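Local coordinates for protein unsaturated glucuronyl hydrolase (Streptococcus agalactiae, PDB 2ZZR) that hydrolyses unsaturated hyaluronan, chondroitin and heparin disaccharides, releasing the unsaturated uronic acid from the sugar it is linked to, at residues 56-61 with 371-376; 33-38 with 355-360. All coordinates share one frame; numbering follows the deposited sequence.

Contact 1 (56-61 with 371-376)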
ATOM      1  N   PHE A  56     -13.226  15.366   1.913  1.00 19.75           N
ATOM      2  CA  PHE A  56     -14.592  15.732   1.537  1.00 20.69           C
ATOM      3  C   PHE A  56     -14.489  17.087   0.863  1.00 21.14           C
ATOM      4  O   PHE A  56     -14.114  18.071   1.507  1.00 21.08           O
ATOM      5  CB  PHE A  56     -15.476  15.845   2.780  1.00 21.14           C
ATOM      6  CG  PHE A  56     -15.637  14.555   3.539  1.00 21.88           C
ATOM      7  CD1 PHE A  56     -16.756  13.750   3.328  1.00 23.44           C
ATOM      8  CD2 PHE A  56     -14.682  14.148   4.471  1.00 22.13           C
ATOM      9  CE1 PHE A  56     -16.917  12.556   4.028  1.00 23.51           C
ATOM     10  CE2 PHE A  56     -14.830  12.951   5.175  1.00 23.40           C
ATOM     11  CZ  PHE A  56     -15.953  12.154   4.957  1.00 22.79           C
ATOM     12  N   ASN A  57     -14.800  17.130  -0.431  1.00 21.68           N
ATOM     13  CA  ASN A  57     -14.544  18.318  -1.252  1.00 22.88           C
ATOM     14  C   ASN A  57     -13.083  18.778  -1.111  1.00 22.62           C
ATOM     15  O   ASN A  57     -12.783  19.974  -1.002  1.00 22.49           O
ATOM     16  CB  ASN A  57     -15.546  19.439  -0.927  1.00 23.52           C
ATOM     17  CG  ASN A  57     -16.995  19.012  -1.144  1.00 25.72           C
ATOM     18  OD1 ASN A  57     -17.850  19.218  -0.279  1.00 29.70           O
ATOM     19  ND2 ASN A  57     -17.274  18.405  -2.298  1.00 28.40           N
ATOM     20  N   ASN A  58     -12.189  17.786  -1.083  1.00 22.37           N
ATOM     21  CA  ASN A  58     -10.734  17.974  -0.951  1.00 22.20           C
ATOM     22  C   ASN A  58     -10.228  18.517   0.384  1.00 21.93           C
ATOM     23  O   ASN A  58      -9.069  18.933   0.497  1.00 22.16           O
ATOM     24  CB  ASN A  58     -10.156  18.724  -2.157  1.00 22.30           C
ATOM     25  CG  ASN A  58     -10.121  17.858  -3.396  1.00 22.84           C
ATOM     26  OD1 ASN A  58      -9.930  16.641  -3.304  1.00 23.71           O
ATOM     27  ND2 ASN A  58     -10.315  18.468  -4.561  1.00 23.37           N
ATOM     28  N   ILE A  59     -11.087  18.467   1.398  1.00 21.53           N
ATOM     29  CA  ILE A  59     -10.699  18.797   2.765  1.00 21.33           C
ATOM     30  C   ILE A  59     -10.947  17.606   3.697  1.00 21.08           C
ATOM     31  O   ILE A  59     -12.080  17.122   3.816  1.00 21.07           O
ATOM     32  CB  ILE A  59     -11.458  20.063   3.292  1.00 21.49           C
ATOM     33  CG1 ILE A  59     -11.229  21.279   2.370  1.00 21.70           C
ATOM     34  CG2 ILE A  59     -11.107  20.350   4.752  1.00 21.15           C
ATOM     35  CD1 ILE A  59      -9.784  21.799   2.304  1.00 21.88           C
ATOM     36  N   TYR A  60      -9.886  17.130   4.349  1.00 20.49           N
ATOM     37  CA  TYR A  60     -10.016  16.077   5.354  1.00 20.11           C
ATOM     38  C   TYR A  60     -10.881  16.557   6.506  1.00 20.44           C
ATOM     39  O   TYR A  60     -10.865  17.737   6.848  1.00 20.29           O
ATOM     40  CB  TYR A  60      -8.658  15.693   5.935  1.00 19.89           C
ATOM     41  CG  TYR A  60      -7.798  14.818   5.058  1.00 19.04           C
ATOM     42  CD1 TYR A  60      -8.154  13.490   4.795  1.00 18.87           C
ATOM     43  CD2 TYR A  60      -6.606  15.306   4.516  1.00 19.29           C
ATOM     44  CE1 TYR A  60      -7.350  12.679   3.993  1.00 18.04           C
ATOM     45  CE2 TYR A  60      -5.798  14.502   3.714  1.00 18.39           C
ATOM     46  CZ  TYR A  60      -6.179  13.196   3.457  1.00 19.17           C
ATOM     47  OH  TYR A  60      -5.383  12.401   2.667  1.00 18.20           O
ATOM     48  N   LYS A  61     -11.637  15.635   7.090  1.00 20.66           N
ATOM     49  CA  LYS A  61     -12.197  15.844   8.412  1.00 21.13           C
ATOM     50  C   LYS A  61     -11.218  15.296   9.448  1.00 20.83           C
ATOM     51  O   LYS A  61     -10.230  14.637   9.098  1.00 20.69           O
ATOM     52  CB  LYS A  61     -13.587  15.204   8.533  1.00 21.02           C
ATOM     53  CG  LYS A  61     -14.669  16.000   7.811  1.00 21.88           C
ATOM     54  CD  LYS A  61     -16.000  15.261   7.745  1.00 22.29           C
ATOM     55  CE  LYS A  61     -16.944  15.986   6.808  1.00 24.99           C
ATOM     56  NZ  LYS A  61     -18.210  15.231   6.600  1.00 27.73           N
ATOM     57  N   VAL A 371     -14.949   9.499  -3.404  1.00 21.21           N
ATOM     58  CA  VAL A 371     -14.936   9.394  -4.860  1.00 21.25           C
ATOM     59  C   VAL A 371     -14.439  10.703  -5.472  1.00 21.44           C
ATOM     60  O   VAL A 371     -15.091  11.746  -5.341  1.00 21.48           O
ATOM     61  CB  VAL A 371     -16.332   9.022  -5.431  1.00 21.12           C
ATOM     62  CG1 VAL A 371     -16.286   8.938  -6.962  1.00 21.32           C
ATOM     63  CG2 VAL A 371     -16.818   7.708  -4.838  1.00 20.49           C
ATOM     64  N   ASP A 372     -13.286  10.630  -6.142  1.00 21.34           N
ATOM     65  CA  ASP A 372     -12.564  11.806  -6.650  1.00 21.54           C
ATOM     66  C   ASP A 372     -12.213  12.746  -5.498  1.00 21.02           C
ATOM     67  O   ASP A 372     -12.573  13.936  -5.480  1.00 21.30           O
ATOM     68  CB  ASP A 372     -13.334  12.517  -7.775  1.00 22.09           C
ATOM     69  CG  ASP A 372     -12.468  13.496  -8.549  1.00 24.07           C
ATOM     70  OD1 ASP A 372     -11.226  13.337  -8.553  1.00 26.37           O
ATOM     71  OD2 ASP A 372     -13.030  14.435  -9.154  1.00 25.68           O
ATOM     72  N   GLU A 373     -11.514  12.171  -4.526  1.00 19.94           N
ATOM     73  CA  GLU A 373     -11.082  12.856  -3.323  1.00 19.05           C
ATOM     74  C   GLU A 373      -9.649  12.435  -3.024  1.00 18.66           C
ATOM     75  O   GLU A 373      -9.209  11.372  -3.458  1.00 18.52           O
ATOM     76  CB  GLU A 373     -11.965  12.448  -2.144  1.00 19.07           C
ATOM     77  CG  GLU A 373     -13.437  12.843  -2.274  1.00 19.24           C
ATOM     78  CD  GLU A 373     -13.696  14.309  -1.953  1.00 21.06           C
ATOM     79  OE1 GLU A 373     -14.859  14.742  -2.108  1.00 21.52           O
ATOM     80  OE2 GLU A 373     -12.753  15.023  -1.537  1.00 19.35           O
ATOM     81  N   GLY A 374      -8.926  13.262  -2.277  1.00 17.95           N
ATOM     82  CA  GLY A 374      -7.662  12.828  -1.707  1.00 17.18           C
ATOM     83  C   GLY A 374      -7.920  11.742  -0.676  1.00 16.71           C
ATOM     84  O   GLY A 374      -9.004  11.670  -0.080  1.00 16.73           O
ATOM     85  N   ASN A 375      -6.937  10.875  -0.476  1.00 15.85           N
ATOM     86  CA  ASN A 375      -7.013   9.905   0.611  1.00 15.32           C
ATOM     87  C   ASN A 375      -5.646   9.724   1.260  1.00 15.16           C
ATOM     88  O   ASN A 375      -4.611  10.037   0.653  1.00 14.91           O
ATOM     89  CB  ASN A 375      -7.673   8.579   0.183  1.00 15.30           C
ATOM     90  CG  ASN A 375      -6.992   7.924  -1.015  1.00 15.52           C
ATOM     91  OD1 ASN A 375      -7.623   7.646  -2.040  1.00 16.55           O
ATOM     92  ND2 ASN A 375      -5.708   7.656  -0.881  1.00 14.51           N
ATOM     93  N   ILE A 376      -5.649   9.257   2.500  1.00 14.70           N
ATOM     94  CA  ILE A 376      -4.433   9.318   3.310  1.00 14.14           C
ATOM     95  C   ILE A 376      -3.383   8.274   2.912  1.00 14.09           C
ATOM     96  O   ILE A 376      -2.182   8.529   3.039  1.00 13.49           O
ATOM     97  CB  ILE A 376      -4.742   9.324   4.833  1.00 14.28           C
ATOM     98  CG1 ILE A 376      -3.508   9.729   5.659  1.00 14.61           C
ATOM     99  CG2 ILE A 376      -5.347   7.984   5.292  1.00 13.63           C
ATOM    100  CD1 ILE A 376      -2.935  11.112   5.285  1.00 14.35           C
TER
HETATM  101  O   HOH W   1      -9.549  15.168  -5.581  1.00 21.64           O

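Contact 2 (33-38 with 355-360)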
ATOM      1  N   GLU A  33       9.146  19.234  -1.082  1.00 20.23           N
ATOM      2  CA  GLU A  33       8.993  20.480  -0.342  1.00 21.07           C
ATOM      3  C   GLU A  33       7.560  21.013  -0.379  1.00 20.87           C
ATOM      4  O   GLU A  33       7.061  21.486   0.641  1.00 21.13           O
ATOM      5  CB  GLU A  33      10.022  21.516  -0.803  1.00 21.70           C
ATOM      6  CG  GLU A  33      11.403  21.232  -0.224  1.00 23.81           C
ATOM      7  CD  GLU A  33      12.531  22.001  -0.891  1.00 28.41           C
ATOM      8  OE1 GLU A  33      12.288  22.718  -1.888  1.00 30.64           O
ATOM      9  OE2 GLU A  33      13.678  21.870  -0.414  1.00 31.31           O
ATOM     10  N   LYS A  34       6.894  20.891  -1.529  1.00 20.77           N
ATOM     11  CA  LYS A  34       5.482  21.271  -1.662  1.00 21.14           C
ATOM     12  C   LYS A  34       4.591  20.401  -0.762  1.00 21.12           C
ATOM     13  O   LYS A  34       3.686  20.910  -0.100  1.00 21.02           O
ATOM     14  CB  LYS A  34       5.023  21.206  -3.123  1.00 20.75           C
ATOM     15  CG  LYS A  34       3.648  21.847  -3.391  1.00 21.04           C
ATOM     16  CD  LYS A  34       3.302  21.898  -4.873  1.00 21.73           C
ATOM     17  CE  LYS A  34       2.985  20.519  -5.431  1.00 21.39           C
ATOM     18  NZ  LYS A  34       2.426  20.583  -6.803  1.00 23.16           N
ATOM     19  N   ALA A  35       4.861  19.094  -0.731  1.00 21.02           N
ATOM     20  CA  ALA A  35       4.135  18.181   0.157  1.00 20.94           C
ATOM     21  C   ALA A  35       4.330  18.550   1.627  1.00 21.05           C
ATOM     22  O   ALA A  35       3.370  18.557   2.405  1.00 20.96           O
ATOM     23  CB  ALA A  35       4.563  16.727  -0.096  1.00 20.86           C
ATOM     24  N   LEU A  36       5.567  18.869   2.005  1.00 20.89           N
ATOM     25  CA  LEU A  36       5.878  19.221   3.391  1.00 21.44           C
ATOM     26  C   LEU A  36       5.191  20.506   3.859  1.00 21.52           C
ATOM     27  O   LEU A  36       4.763  20.592   5.009  1.00 21.65           O
ATOM     28  CB  LEU A  36       7.392  19.288   3.619  1.00 21.38           C
ATOM     29  CG  LEU A  36       7.972  18.019   4.250  1.00 21.50           C
ATOM     30  CD1 LEU A  36       7.642  16.751   3.439  1.00 21.75           C
ATOM     31  CD2 LEU A  36       9.474  18.149   4.468  1.00 22.05           C
ATOM     32  N   LYS A  37       5.071  21.482   2.962  1.00 21.86           N
ATOM     33  CA  LYS A  37       4.328  22.714   3.252  1.00 22.18           C
ATOM     34  C   LYS A  37       2.886  22.391   3.644  1.00 22.19           C
ATOM     35  O   LYS A  37       2.353  22.960   4.600  1.00 22.29           O
ATOM     36  CB  LYS A  37       4.354  23.660   2.055  1.00 22.52           C
ATOM     37  CG  LYS A  37       5.683  24.383   1.869  1.00 24.03           C
ATOM     38  CD  LYS A  37       5.668  25.204   0.606  1.00 26.53           C
ATOM     39  CE  LYS A  37       7.034  25.813   0.328  1.00 27.85           C
ATOM     40  NZ  LYS A  37       7.011  26.538  -0.973  1.00 28.83           N
ATOM     41  N   GLN A  38       2.269  21.457   2.918  1.00 21.94           N
ATOM     42  CA  GLN A  38       0.922  20.990   3.257  1.00 21.79           C
ATOM     43  C   GLN A  38       0.896  20.217   4.578  1.00 21.96           C
ATOM     44  O   GLN A  38      -0.021  20.388   5.377  1.00 21.88           O
ATOM     45  CB  GLN A  38       0.321  20.147   2.123  1.00 21.67           C
ATOM     46  CG  GLN A  38      -1.187  19.868   2.285  1.00 21.11           C
ATOM     47  CD  GLN A  38      -2.002  21.150   2.409  1.00 20.39           C
ATOM     48  OE1 GLN A  38      -2.085  21.937   1.464  1.00 22.07           O
ATOM     49  NE2 GLN A  38      -2.606  21.362   3.579  1.00 20.05           N
ATOM     50  N   ARG A 355      -6.196  20.118   3.225  1.00 21.08           N
ATOM     51  CA  ARG A 355      -5.963  19.624   1.864  1.00 20.18           C
ATOM     52  C   ARG A 355      -5.065  18.383   1.919  1.00 19.31           C
ATOM     53  O   ARG A 355      -4.264  18.240   2.847  1.00 19.07           O
ATOM     54  CB  ARG A 355      -5.311  20.697   0.982  1.00 20.43           C
ATOM     55  CG  ARG A 355      -6.191  21.909   0.652  1.00 21.45           C
ATOM     56  CD  ARG A 355      -7.164  21.666  -0.484  1.00 22.32           C
ATOM     57  NE  ARG A 355      -6.510  21.554  -1.791  1.00 23.32           N
ATOM     58  CZ  ARG A 355      -7.155  21.518  -2.951  1.00 22.86           C
ATOM     59  NH1 ARG A 355      -6.479  21.409  -4.087  1.00 23.33           N
ATOM     60  NH2 ARG A 355      -8.479  21.597  -2.982  1.00 23.40           N
ATOM     61  N   PRO A 356      -5.210  17.475   0.933  1.00 18.54           N
ATOM     62  CA  PRO A 356      -4.343  16.307   0.861  1.00 18.01           C
ATOM     63  C   PRO A 356      -3.060  16.626   0.092  1.00 17.78           C
ATOM     64  O   PRO A 356      -2.945  17.699  -0.500  1.00 17.85           O
ATOM     65  CB  PRO A 356      -5.188  15.308   0.070  1.00 18.13           C
ATOM     66  CG  PRO A 356      -5.971  16.158  -0.867  1.00 18.01           C
ATOM     67  CD  PRO A 356      -6.198  17.488  -0.163  1.00 18.65           C
ATOM     68  N   LEU A 357      -2.104  15.703   0.102  1.00 17.43           N
ATOM     69  CA  LEU A 357      -0.891  15.863  -0.692  1.00 17.20           C
ATOM     70  C   LEU A 357      -1.175  15.594  -2.162  1.00 17.08           C
ATOM     71  O   LEU A 357      -0.569  16.204  -3.051  1.00 17.03           O
ATOM     72  CB  LEU A 357       0.203  14.911  -0.190  1.00 16.92           C
ATOM     73  CG  LEU A 357       0.589  14.947   1.291  1.00 17.05           C
ATOM     74  CD1 LEU A 357       1.775  14.043   1.533  1.00 16.52           C
ATOM     75  CD2 LEU A 357       0.898  16.386   1.746  1.00 17.66           C
ATOM     76  N   LEU A 358      -2.114  14.679  -2.401  1.00 17.00           N
ATOM     77  CA  LEU A 358      -2.397  14.141  -3.722  1.00 17.45           C
ATOM     78  C   LEU A 358      -3.908  14.117  -3.949  1.00 17.79           C
ATOM     79  O   LEU A 358      -4.661  13.652  -3.095  1.00 17.80           O
ATOM     80  CB  LEU A 358      -1.817  12.719  -3.824  1.00 17.44           C
ATOM     81  CG  LEU A 358      -1.870  11.945  -5.148  1.00 17.52           C
ATOM     82  CD1 LEU A 358      -0.942  12.535  -6.202  1.00 17.76           C
ATOM     83  CD2 LEU A 358      -1.528  10.472  -4.912  1.00 17.25           C
ATOM     84  N   LEU A 359      -4.336  14.622  -5.102  1.00 18.34           N
ATOM     85  CA  LEU A 359      -5.755  14.693  -5.440  1.00 18.80           C
ATOM     86  C   LEU A 359      -6.190  13.516  -6.309  1.00 18.59           C
ATOM     87  O   LEU A 359      -5.359  12.738  -6.773  1.00 18.43           O
ATOM     88  CB  LEU A 359      -6.058  16.014  -6.156  1.00 19.31           C
ATOM     89  CG  LEU A 359      -5.744  17.328  -5.426  1.00 20.69           C
ATOM     90  CD1 LEU A 359      -5.828  18.518  -6.383  1.00 23.14           C
ATOM     91  CD2 LEU A 359      -6.654  17.536  -4.231  1.00 22.28           C
ATOM     92  N   HIS A 360      -7.502  13.395  -6.509  1.00 18.42           N
ATOM     93  CA  HIS A 360      -8.102  12.471  -7.473  1.00 18.37           C
ATOM     94  C   HIS A 360      -7.864  10.984  -7.190  1.00 17.87           C
ATOM     95  O   HIS A 360      -7.418  10.234  -8.059  1.00 16.96           O
ATOM     96  CB  HIS A 360      -7.726  12.852  -8.918  1.00 18.69           C
ATOM     97  CG  HIS A 360      -7.926  14.306  -9.224  1.00 20.58           C
ATOM     98  ND1 HIS A 360      -9.175  14.887  -9.281  1.00 22.21           N
ATOM     99  CD2 HIS A 360      -7.036  15.295  -9.479  1.00 21.89           C
ATOM    100  CE1 HIS A 360      -9.047  16.172  -9.562  1.00 22.82           C
ATOM    101  NE2 HIS A 360      -7.759  16.446  -9.686  1.00 23.25           N
TER

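Contact 1 (56-61 with 371-376)
Glu373 reaches into the type I' beta turn from Phe56 to Ile59, where its carboxylate takes up two successive backbone N-H groups. The turn closes the two-stranded antiparallel hairpin 50-56/59-63 and is pinched by Phe56 N to Ile59 O at 2.8 Å. Glu373 OE1 accepts from Asn57 N at 2.9 Å. It is met on its syn side but 19° out of the carboxylate plane, and the N-H...O angle is bent to 143°. The second bond is straighter: Asn58 N gives to the syn lone pair of OE2, also at 2.9 Å, with an angle of 165°. The Glu373 chain bends at chi2, which swings CD toward the turn, and OE2 is shared with Thr55 OG1, so three bonds fix the carboxylate's rotation. Asp372 and Glu373 together face Gly361 in a G1 beta bulge, the point from which this side chain departs. The more open part lies at the turn's corner, where the side chains of Phe56 and Asn57 set off away from 371-376 and are exposed, and Asn58 is partly exposed; there a water gives a 2.7 Å hydrogen bond to Asn58 OD1 and a weak one to Asp372 O. The buried flank is packed by Tyr60 and Ile376. Tyr60 brings its hydroxyl against the backbone at the start of helix 376-390, whose N-cap position is Asn375, a residue with its side chain close to that of Arg246, which probably binds substrate. Ile376 N and Asn375 C lie at the ring edge near its plane, while Asp379 OD2 is hydrogen-bonded to the same hydroxyl. Ile376 CD1 completes this side, 3.8 Å from Tyr60 OH.

Contact 2 (33-38 with 355-360)
This is a buried van der Waals contact between helix 25-46 and the irregular segment 355-360 that precedes strand 361-362; no hydrogen bond joins the two segments. Leu357 meets the helix with its two methyls. CD2 lies 3.4 Å from Ala35 O and 3.8 Å from Gln38 CB, and it also touches Ala35 CB, with CD1 beside the same methyl. One turn further along, Gln38 leans across the backbone of Arg355: CG, anti to the backbone N (chi1 -168°), sits 3.5 Å from Arg355 O, and after a bend at chi2 the amide oxygen OE1 comes to 3.5 Å from Arg355 CB. The guanidinium of Arg355 leads away from Gln38. Several polar atoms find partners beyond the contact: Gln38 NE2 gives to Ile352 O and Asn42 OD1, Arg355 O accepts from Asn42 ND2, and Arg355 NE is hydrogen-bonded to Asn348 OD1. The backbone N atoms of Leu357 and Leu358 bond to the carboxylate of Asp379, tying the segment to helix 376-390 as well. An inter-helix loop wedged between an early and a late helix in this way fits the helical barrel of glycosyl hydrolase family 88.

Contacts 1 and 2 lie on the same side of the chain's centre, with their own centres about 12 Å apart. Along the sequence their segments alternate: 33-38, 56-61, 355-360, 371-376. Each therefore brings an early part of the chain to a late one across more than 300 residues, consistent with the closed ring of helices of an alpha barrel. The link between them is direct: His360 ND1 of contact 2 probably hydrogen-bonds to Asp372 OD1 of contact 1 at 2.7 Å, and Asn58 packs against Arg355, Pro356 and Leu359. Helix 376-390 is common to both, through Asp379.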